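Local coordinates for tryptophan decarboxylase 1 (Oryza sativa subsp. japonica, PDB 6KHO) that catalyses the pyridoxal 5'-phosphate-dependent decarboxylation of L-tryptophan to tryptamine and of 5-hydroxy-L-tryptophan to serotonin, working as a homodimer, at the interface of chains A and B. Residues are numbered along the deposited sequence; one frame, centred on the assembly and turned at random. Chains: chain A/B, Tryptophan decarboxylase 1.

Contact 1: the interface of chains A and B. Residues chain A 71, 74-75, 79-80, 83; chain B 393-395, 397.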
# COMPACT_ATOMS: atom_id res chain seq x y z
N PRO A 71 -2.25 23.69 13.56
CA PRO A 71 -1.93 24.52 14.73
C PRO A 71 -0.43 24.69 14.89
O PRO A 71 0.36 23.79 14.58
CB PRO A 71 -2.52 23.73 15.90
CG PRO A 71 -2.53 22.29 15.41
CD PRO A 71 -2.81 22.38 13.93
N SER A 74 1.00 22.67 20.49
CA SER A 74 0.49 21.33 20.75
C SER A 74 -0.86 21.40 21.47
O SER A 74 -1.26 22.44 22.01
CB SER A 74 1.49 20.53 21.58
OG SER A 74 1.63 21.11 22.87
N ALA A 75 -1.56 20.27 21.49
CA ALA A 75 -2.83 20.16 22.19
C ALA A 75 -2.90 18.82 22.90
O ALA A 75 -2.31 17.83 22.43
CB ALA A 75 -4.03 20.29 21.24
N VAL A 79 -8.14 16.50 23.13
CA VAL A 79 -8.73 17.44 22.17
C VAL A 79 -8.78 16.81 20.77
O VAL A 79 -9.77 16.94 20.06
CB VAL A 79 -7.94 18.75 22.17
CG1 VAL A 79 -8.38 19.66 21.02
CG2 VAL A 79 -8.09 19.46 23.53
N THR A 80 -7.71 16.12 20.37
CA THR A 80 -7.72 15.41 19.10
C THR A 80 -8.86 14.40 19.05
O THR A 80 -9.60 14.34 18.06
CB THR A 80 -6.38 14.71 18.90
OG1 THR A 80 -5.34 15.69 19.03
CG2 THR A 80 -6.32 14.05 17.51
N GLU A 83 -12.25 16.18 18.63
CA GLU A 83 -12.49 16.55 17.23
C GLU A 83 -12.78 15.33 16.37
O GLU A 83 -13.59 15.40 15.44
CB GLU A 83 -11.30 17.35 16.69
CG GLU A 83 -11.07 18.63 17.52
CD GLU A 83 -10.04 19.58 16.92
OE1 GLU A 83 -9.25 19.16 16.05
OE2 GLU A 83 -10.03 20.77 17.32
N MET B 393 -0.24 16.10 13.24
CA MET B 393 -0.16 17.55 13.14
C MET B 393 -1.06 18.23 14.17
O MET B 393 -0.66 19.25 14.75
CB MET B 393 -0.53 18.00 11.72
CG MET B 393 0.57 17.74 10.68
SD MET B 393 0.12 18.28 9.01
CE MET B 393 -1.19 17.14 8.62
N ARG B 394 -2.25 17.69 14.43
CA ARG B 394 -3.19 18.35 15.34
C ARG B 394 -2.75 18.22 16.80
O ARG B 394 -2.95 19.14 17.60
CB ARG B 394 -4.61 17.78 15.15
CG ARG B 394 -5.68 18.33 16.14
CD ARG B 394 -5.77 19.88 16.11
NE ARG B 394 -6.86 20.45 16.93
CZ ARG B 394 -6.70 21.37 17.88
NH1 ARG B 394 -5.49 21.84 18.15
NH2 ARG B 394 -7.75 21.84 18.56
N THR B 395 -2.17 17.07 17.17
CA THR B 395 -1.78 16.86 18.56
C THR B 395 -0.48 17.59 18.90
O THR B 395 -0.38 18.21 19.96
CB THR B 395 -1.62 15.35 18.82
OG1 THR B 395 -2.84 14.67 18.46
CG2 THR B 395 -1.30 15.11 20.29
N GLY B 397 1.52 19.85 16.66
CA GLY B 397 1.67 21.18 16.10
C GLY B 397 2.96 21.38 15.33
O GLY B 397 3.92 20.61 15.41
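B:Arg394 and A:Glu83 form the charged part of this dimer contact. The guanidinium presents its NE side: B:Arg394 NE donates to the carboxylate A:Glu83 OE1 at 2.9 Å. B:Arg394 NH2 makes the salt bridge to A:Glu83 OE2 at 2.8 Å. Both oxygens lie close to the guanidinium plane, but they are met from above the carboxylate plane, the two groups being turned 41° apart. The arginine chain leaves with CG anti to the backbone N (chi1 176°) and bends at chi2, which carries its tip across to the glutamate.

Among uncharged polar groups, the hydroxyls A:Thr80 OG1 and B:Thr395 OG1 hydrogen-bond at 2.8 Å where the side chains cross at about a right angle; either can donate or accept. The amide A:Ala75 N donates to the carbonyl B:Thr395 O at 2.8 Å.

In the packing, A:Val79 CG1 lies 4.0 Å from the guanidinium carbon B:Arg394 CZ, and A:Pro71 CG 4.0 Å from B:Arg394 CA. The small methyl A:Ala75 CB lies 3.7 Å from B:Arg394 NH1. An alanine in place of B:Arg394 would probably leave the A:Glu83 carboxylate without its cationic mate and open a gap beside A:Val79 and A:Ala75.

Chain A supplies a loop and the first half of helix 77-88; chain B supplies part of the long helix 386-420.

Contact 2: the interface of chains A and B. Residues chain A 41, 44-45, 96, 108, 113; chain B 25, 120-123.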
# COMPACT_ATOMS: atom_id res chain seq x y z
N ILE A 41 -13.03 3.10 20.49
CA ILE A 41 -13.43 1.96 19.65
C ILE A 41 -14.56 1.18 20.32
O ILE A 41 -15.54 0.79 19.66
CB ILE A 41 -12.22 1.05 19.34
CG1 ILE A 41 -11.25 1.73 18.38
CG2 ILE A 41 -12.68 -0.26 18.74
CD1 ILE A 41 -9.86 1.10 18.39
N TYR A 44 -17.61 3.20 19.90
CA TYR A 44 -18.02 3.24 18.50
C TYR A 44 -18.81 1.99 18.12
O TYR A 44 -19.88 2.08 17.53
CB TYR A 44 -16.80 3.41 17.60
CG TYR A 44 -17.16 3.43 16.13
CD1 TYR A 44 -17.78 4.54 15.55
CD2 TYR A 44 -16.90 2.33 15.32
CE1 TYR A 44 -18.11 4.56 14.20
CE2 TYR A 44 -17.23 2.34 13.95
CZ TYR A 44 -17.84 3.45 13.41
OH TYR A 44 -18.17 3.48 12.08
N TYR A 45 -18.30 0.81 18.48
CA TYR A 45 -19.03 -0.40 18.13
C TYR A 45 -20.37 -0.48 18.85
O TYR A 45 -21.35 -0.98 18.29
CB TYR A 45 -18.19 -1.64 18.44
CG TYR A 45 -17.00 -1.85 17.52
CD1 TYR A 45 -17.01 -1.40 16.21
CD2 TYR A 45 -15.87 -2.51 17.98
CE1 TYR A 45 -15.90 -1.60 15.38
CE2 TYR A 45 -14.77 -2.72 17.17
CZ TYR A 45 -14.78 -2.27 15.87
OH TYR A 45 -13.66 -2.49 15.07
N ALA A 96 -18.72 -0.22 9.28
CA ALA A 96 -18.87 -1.17 10.37
C ALA A 96 -20.32 -1.34 10.81
O ALA A 96 -20.60 -2.23 11.62
CB ALA A 96 -18.03 -0.73 11.58
N ASN A 108 -14.05 -7.70 9.87
CA ASN A 108 -12.99 -7.34 10.79
C ASN A 108 -13.06 -8.23 12.02
O ASN A 108 -14.03 -8.97 12.23
CB ASN A 108 -13.09 -5.84 11.16
CG ASN A 108 -11.74 -5.19 11.40
OD1 ASN A 108 -10.71 -5.87 11.46
ND2 ASN A 108 -11.75 -3.87 11.55
N ILE A 113 -7.30 -6.38 14.34
CA ILE A 113 -7.01 -5.02 14.81
C ILE A 113 -5.84 -5.03 15.78
O ILE A 113 -4.95 -4.18 15.71
CB ILE A 113 -8.26 -4.39 15.44
CG1 ILE A 113 -9.38 -4.26 14.39
CG2 ILE A 113 -7.92 -3.03 16.01
CD1 ILE A 113 -10.77 -4.09 15.01
N LEU B 25 -16.19 -9.03 16.76
CA LEU B 25 -16.01 -7.72 17.36
C LEU B 25 -16.83 -7.55 18.64
O LEU B 25 -17.28 -6.45 18.95
CB LEU B 25 -16.35 -6.62 16.36
CG LEU B 25 -15.45 -6.57 15.11
CD1 LEU B 25 -16.03 -5.61 14.07
CD2 LEU B 25 -14.02 -6.16 15.48
N SER B 120 -8.12 1.35 11.63
CA SER B 120 -8.32 -0.10 11.48
C SER B 120 -9.64 -0.55 12.08
O SER B 120 -10.24 -1.52 11.59
CB SER B 120 -7.18 -0.87 12.16
OG SER B 120 -5.95 -0.60 11.53
N ALA B 121 -10.08 0.08 13.18
CA ALA B 121 -11.33 -0.34 13.81
C ALA B 121 -12.54 0.14 13.01
O ALA B 121 -13.52 -0.60 12.86
CB ALA B 121 -11.40 0.18 15.26
N MET B 122 -12.50 1.37 12.51
CA MET B 122 -13.59 1.85 11.66
C MET B 122 -13.58 1.13 10.33
O MET B 122 -14.64 0.83 9.77
CB MET B 122 -13.49 3.35 11.46
CG MET B 122 -13.60 4.12 12.79
SD MET B 122 -13.67 5.93 12.62
CE MET B 122 -12.31 6.25 11.48
N ASN B 123 -12.38 0.88 9.79
CA ASN B 123 -12.19 -0.00 8.64
C ASN B 123 -13.04 0.42 7.44
O ASN B 123 -13.72 -0.40 6.81
CB ASN B 123 -12.47 -1.45 9.03
CG ASN B 123 -11.76 -2.46 8.13
OD1 ASN B 123 -10.63 -2.22 7.70
ND2 ASN B 123 -12.41 -3.58 7.87
O HOH W 1 -17.15 2.20 9.85
O HOH W 2 -14.39 -2.84 11.84
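The carbonyl oxygen B:Ala121 O is gripped from chain A by the phenol A:Tyr45 OH, which donates at 2.9 Å, and also by water 2, at 2.6 Å. The phenol comes in well off the C=O direction, at 110°, and tilted 24° from the carbonyl plane. Water 2 also bonds to A:Asn108 ND2, whose amide nitrogen donates directly to B:Ser120 O at 2.8 Å, lying in that carbonyl's plane. One primary amide thus serves two partners, which suits an asparagine set against the carbonyls at the C-terminal end of chain B's helix 110-122. Water 1 lies 2.9 Å from B:Met122 O and also bonds to A:Tyr44 OH and A:Ala96 N.

Around these bonds the packing is apolar. B:Ala121 CB presses on A:Ile41 CG1 at 3.5 Å, tighter than usual; a methyl is small enough for this place. B:Leu25, with CG anti to the carbonyl carbon (chi1 -63°), lays CD2 over the CE2 side of the A:Tyr45 ring, 3.9 Å from A:Tyr45 CE2, and also meets A:Ile113 CD1. B:Met122 CG lies over the rim of the A:Tyr44 ring.

Helix 27-47, helix 110-122 and two loop residues of chain A receive the C-terminal end of chain B's helix 110-122 and an N-terminal loop.

Contact 3: the interface of chains A and B. Residues chain A 357, 359, 380; chain B 214-216, 273.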
# COMPACT_ATOMS: atom_id res chain seq x y z
N PRO A 357 20.15 -2.76 -5.19
CA PRO A 357 20.91 -1.57 -4.79
C PRO A 357 21.93 -1.91 -3.72
O PRO A 357 21.68 -2.74 -2.84
CB PRO A 357 19.83 -0.62 -4.27
CG PRO A 357 18.80 -1.53 -3.71
CD PRO A 357 18.79 -2.75 -4.62
N TYR A 359 23.10 -0.42 -1.10
CA TYR A 359 22.85 -0.16 0.32
C TYR A 359 21.98 -1.23 0.98
O TYR A 359 21.97 -1.33 2.21
CB TYR A 359 22.24 1.24 0.49
CG TYR A 359 20.73 1.33 0.32
CD1 TYR A 359 20.15 1.27 -0.94
CD2 TYR A 359 19.89 1.48 1.42
CE1 TYR A 359 18.77 1.34 -1.10
CE2 TYR A 359 18.52 1.57 1.27
CZ TYR A 359 17.96 1.49 0.01
OH TYR A 359 16.59 1.57 -0.14
N VAL A 380 9.50 -0.50 -2.34
CA VAL A 380 10.64 -1.04 -1.59
C VAL A 380 10.19 -1.38 -0.18
O VAL A 380 10.13 -2.56 0.19
CB VAL A 380 11.83 -0.06 -1.58
CG1 VAL A 380 13.07 -0.71 -0.93
CG2 VAL A 380 12.17 0.37 -3.01
N HIS B 214 17.12 6.66 -6.55
CA HIS B 214 16.89 5.30 -6.09
C HIS B 214 16.64 4.36 -7.26
O HIS B 214 15.98 4.73 -8.24
CB HIS B 214 15.69 5.26 -5.13
CG HIS B 214 15.68 4.05 -4.24
ND1 HIS B 214 15.46 2.77 -4.72
CD2 HIS B 214 15.88 3.93 -2.90
CE1 HIS B 214 15.51 1.92 -3.71
NE2 HIS B 214 15.76 2.59 -2.60
N SER B 215 17.18 3.14 -7.17
CA SER B 215 16.95 2.15 -8.22
C SER B 215 15.47 1.84 -8.40
O SER B 215 15.07 1.40 -9.48
CB SER B 215 17.71 0.85 -7.92
OG SER B 215 17.41 0.39 -6.61
N THR B 216 14.64 2.08 -7.39
CA THR B 216 13.22 1.84 -7.60
C THR B 216 12.63 2.79 -8.64
O THR B 216 11.62 2.45 -9.26
CB THR B 216 12.45 1.93 -6.27
OG1 THR B 216 11.21 1.23 -6.38
CG2 THR B 216 12.21 3.37 -5.88
N THR B 273 19.29 8.48 -1.26
CA THR B 273 19.35 7.44 -0.24
C THR B 273 20.78 7.17 0.20
O THR B 273 21.07 7.10 1.40
CB THR B 273 18.70 6.15 -0.77
OG1 THR B 273 17.33 6.41 -1.08
CG2 THR B 273 18.78 5.04 0.26
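The ring of A:Tyr359, the catalytic proton donor, has the methyl B:Thr273 CG2 centred over one face, a CH-pi contact 3.7 Å from the ring centroid. Its phenol tip points at the edge of the B:His214 imidazole, the planes standing almost perpendicular at 88°. There A:Tyr359 OH and B:His214 NE2 share a hydrogen bond of 2.8 Å, with the oxygen in the imidazole plane; its direction is not decided. At the other ring nitrogen, also in the ring plane, the backbone B:Thr216 N donates to B:His214 ND1 at 2.9 Å, almost straight (170° at H). ND1 therefore acts as acceptor, and the two bonds fix the rotation of the ring.

A:Tyr359 CG sits between the backbone N and the carbonyl carbon (chi1 85°), a crowded position that brings the phenol to the histidine. Histidine suits this place because its two ring nitrogens can bond to its own chain and to the partner subunit at once. Threonine offers a methyl to the tyrosine face.

A:Val380 CG2 makes apolar contacts with B:His214 CE1 at 3.7 Å and B:Thr216 CB at 3.6 Å. A:Pro357 CB touches the hydroxyl oxygen B:Ser215 OG in a van der Waals contact of 3.5 Å.

B:His214 binds serotonin and lines the cofactor pocket, where this family's histidine stacks on the pyridine ring; B:Thr273 and A:Val380 also bind cofactor, so both chains build active sites. Chain A brings 3-10 helix 358-360 and loops; chain B brings the start of helix 215-223 with the preceding loop residue, and a second loop carrying B:Thr273.

The three contacts are separate parts of one two-fold homodimer interface, and each recurs with the chains exchanged. The centres of their C-alpha atoms lie about 23 Å apart for contacts 1 and 2, 35 Å for contacts 1 and 3, and 36 Å for contacts 2 and 3. They share no residue. Contacts 1 and 2 are built from helices with adjoining loops, and their centres lie about 32 and 34 Å from A:Tyr359, so their part is probably structural, holding the subunits in register. Contact 3 contains that catalytic tyrosine and draws on two chains, so activity probably depends on dimer assembly.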